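Local atomic coordinates of glutathione synthetase-like effector 30 (Gpa-GSS30-apo) (Globodera pallida, PDB entry 5OET), a protein that belongs to the eukaryotic glutathione synthetase family and serves as an effector of a plant-parasitic nematode, probably with a function diverged from the housekeeping ligase. Residues 290-295 against 302-307. Residues are numbered along the deposited sequence; the frame is centred on the assembly and turned at random.
Sequences RLKRDP and LDDKFV
Salt bridges join Arg290 to Asp303 and Lys292 to Asp304. The first is a side-on, two-nitrogen grip: Arg290 NE meets Asp303 OD1 at 2.9 Å and Arg290 NH2 meets Asp303 OD2 at 3.2 Å. Both bonds are nearly straight and use the syn lone pairs, and with guanidinium and carboxylate planes only 2° apart each group fixes the other's rotation. The bend at chi3 (64°) brings NE of the arginine back to the carboxylate, and the near-extended chi4 (-163°) sets NH2 beside it; CD1 of Leu302 lies over one face of the guanidinium. The second bridge rests on one hydrogen bond, from NZ of Lys292 to the anti lone pair of Asp304 OD1 at 2.7 Å. Here the lysine crosses the aspartate at about a right angle on the exposed side of the turn.

Among backbone atoms, Asp303 N donates to Arg290 O at 2.9 Å, and Leu302 CA adds a CA-H...O contact to the same oxygen. Leu291 and Leu302 form an antiparallel non-hydrogen-bonded pair, their side chains on one face of the sheet with CD2 of Leu291 3.9 Å from CD1 of Leu302. Residues 302-305 make a type I' turn; Lys305 and Phe306, both bonded to Leu302 O, form a classic beta bulge opposite Leu302.

Arg290 NH2 also forms a salt bridge with Glu49 of the second subunit, so this one residue takes part in the subunit interface. After helix 287-290, strands 291-293, 300-302 and 306-314 form an antiparallel meander of two hairpins. Strand 306-314 joins it to parallel strand 246-251, itself paired with 279-283; Leu291 packs on Leu248 and Leu302 on Ile282.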
loop_
_atom_site.group_PDB
_atom_site.type_symbol
_atom_site.label_atom_id
_atom_site.label_comp_id
_atom_site.label_asym_id
_atom_site.label_seq_id
_atom_site.Cartn_x
_atom_site.Cartn_y
_atom_site.Cartn_z
ATOM N N ARG A 290 -27.185 -14.305 8.569
ATOM C CA ARG A 290 -27.146 -14.081 7.136
ATOM C C ARG A 290 -26.791 -15.315 6.338
ATOM O O ARG A 290 -26.846 -15.251 5.129
ATOM C CB ARG A 290 -26.145 -12.966 6.829
ATOM C CG ARG A 290 -26.534 -11.621 7.456
ATOM C CD ARG A 290 -25.491 -10.541 7.222
ATOM N NE ARG A 290 -25.338 -10.229 5.806
ATOM C CZ ARG A 290 -24.299 -9.586 5.274
ATOM N NH1 ARG A 290 -23.289 -9.163 6.047
ATOM N NH2 ARG A 290 -24.245 -9.374 3.956
ATOM N N LEU A 291 -26.415 -16.417 6.992
ATOM C CA LEU A 291 -26.145 -17.690 6.311
ATOM C C LEU A 291 -27.127 -18.736 6.815
ATOM O O LEU A 291 -27.278 -18.928 8.015
ATOM C CB LEU A 291 -24.723 -18.187 6.567
ATOM C CG LEU A 291 -23.549 -17.322 6.112
ATOM C CD1 LEU A 291 -22.215 -17.827 6.626
ATOM C CD2 LEU A 291 -23.483 -17.260 4.605
ATOM N N LYS A 292 -27.832 -19.371 5.893
ATOM C CA LYS A 292 -28.570 -20.597 6.179
ATOM C C LYS A 292 -28.225 -21.592 5.089
ATOM O O LYS A 292 -27.536 -21.258 4.110
ATOM C CB LYS A 292 -30.091 -20.385 6.345
ATOM C CG LYS A 292 -30.758 -19.313 5.483
ATOM C CD LYS A 292 -30.966 -19.765 4.041
ATOM C CE LYS A 292 -31.694 -18.727 3.192
ATOM N NZ LYS A 292 -33.153 -18.629 3.433
ATOM N N ARG A 293 -28.632 -22.830 5.303
ATOM C CA ARG A 293 -28.416 -23.884 4.346
ATOM C C ARG A 293 -29.762 -24.178 3.715
ATOM O O ARG A 293 -30.772 -24.149 4.401
ATOM C CB ARG A 293 -27.863 -25.112 5.064
ATOM C CG ARG A 293 -27.371 -26.210 4.137
ATOM C CD ARG A 293 -26.590 -27.264 4.911
ATOM N NE ARG A 293 -27.352 -27.733 6.079
ATOM C CZ ARG A 293 -26.894 -28.544 7.026
ATOM N NH1 ARG A 293 -25.667 -29.059 6.981
ATOM N NH2 ARG A 293 -27.683 -28.852 8.034
ATOM N N ASP A 294 -29.782 -24.446 2.414
ATOM C CA ASP A 294 -31.013 -24.875 1.757
ATOM C C ASP A 294 -31.396 -26.268 2.250
ATOM O O ASP A 294 -30.545 -27.143 2.300
ATOM C CB ASP A 294 -30.878 -24.894 0.228
ATOM C CG ASP A 294 -32.226 -24.667 -0.487
ATOM O OD1 ASP A 294 -33.038 -25.634 -0.564
ATOM O OD2 ASP A 294 -32.463 -23.510 -0.962
ATOM N N PRO A 295 -32.674 -26.490 2.602
ATOM C CA PRO A 295 -33.070 -27.843 3.022
ATOM C C PRO A 295 -33.161 -28.916 1.905
ATOM O O PRO A 295 -33.285 -30.100 2.218
ATOM C CB PRO A 295 -34.459 -27.626 3.650
ATOM C CG PRO A 295 -34.762 -26.165 3.563
ATOM C CD PRO A 295 -33.840 -25.591 2.539
ATOM N N LEU A 302 -26.522 -16.902 1.210
ATOM C CA LEU A 302 -26.208 -15.656 1.896
ATOM C C LEU A 302 -27.316 -14.665 1.611
ATOM O O LEU A 302 -27.650 -14.451 0.461
ATOM C CB LEU A 302 -24.880 -15.091 1.386
ATOM C CG LEU A 302 -24.473 -13.670 1.819
ATOM C CD1 LEU A 302 -23.979 -13.638 3.253
ATOM C CD2 LEU A 302 -23.420 -13.110 0.891
ATOM N N ASP A 303 -27.861 -14.050 2.667
ATOM C CA ASP A 303 -29.011 -13.119 2.589
ATOM C C ASP A 303 -30.193 -13.660 1.787
ATOM O O ASP A 303 -30.816 -12.940 1.001
ATOM C CB ASP A 303 -28.569 -11.785 1.992
ATOM C CG ASP A 303 -27.385 -11.190 2.704
ATOM O OD1 ASP A 303 -27.317 -11.325 3.944
ATOM O OD2 ASP A 303 -26.526 -10.582 2.026
ATOM N N ASP A 304 -30.471 -14.946 1.942
ATOM C CA ASP A 304 -31.561 -15.607 1.221
ATOM C C ASP A 304 -31.535 -15.486 -0.318
ATOM O O ASP A 304 -32.444 -15.990 -0.966
ATOM C CB ASP A 304 -32.902 -15.118 1.766
ATOM C CG ASP A 304 -32.895 -14.968 3.278
ATOM O OD1 ASP A 304 -33.082 -15.976 4.006
ATOM O OD2 ASP A 304 -32.682 -13.828 3.733
ATOM N N LYS A 305 -30.491 -14.885 -0.893
ATOM C CA LYS A 305 -30.443 -14.577 -2.324
ATOM C C LYS A 305 -29.219 -15.149 -3.088
ATOM O O LYS A 305 -29.334 -15.499 -4.267
ATOM C CB LYS A 305 -30.492 -13.059 -2.480
ATOM C CG LYS A 305 -30.665 -12.544 -3.902
ATOM C CD LYS A 305 -30.523 -11.035 -3.905
ATOM C CE LYS A 305 -30.702 -10.452 -5.296
ATOM N NZ LYS A 305 -30.215 -9.032 -5.388
ATOM N N PHE A 306 -28.061 -15.235 -2.437
ATOM C CA PHE A 306 -26.816 -15.565 -3.118
ATOM C C PHE A 306 -26.316 -16.931 -2.735
ATOM O O PHE A 306 -26.107 -17.208 -1.566
ATOM C CB PHE A 306 -25.755 -14.525 -2.802
ATOM C CG PHE A 306 -26.060 -13.184 -3.385
ATOM C CD1 PHE A 306 -25.910 -12.961 -4.755
ATOM C CD2 PHE A 306 -26.526 -12.140 -2.579
ATOM C CE1 PHE A 306 -26.214 -11.720 -5.308
ATOM C CE2 PHE A 306 -26.834 -10.902 -3.124
ATOM C CZ PHE A 306 -26.670 -10.691 -4.489
ATOM N N VAL A 307 -26.106 -17.770 -3.747
ATOM C CA VAL A 307 -25.497 -19.064 -3.556
ATOM C C VAL A 307 -23.998 -18.824 -3.371
ATOM O O VAL A 307 -23.415 -17.927 -3.961
ATOM C CB VAL A 307 -25.835 -20.030 -4.712
ATOM C CG1 VAL A 307 -25.279 -21.419 -4.444
ATOM C CG2 VAL A 307 -27.354 -20.134 -4.882
#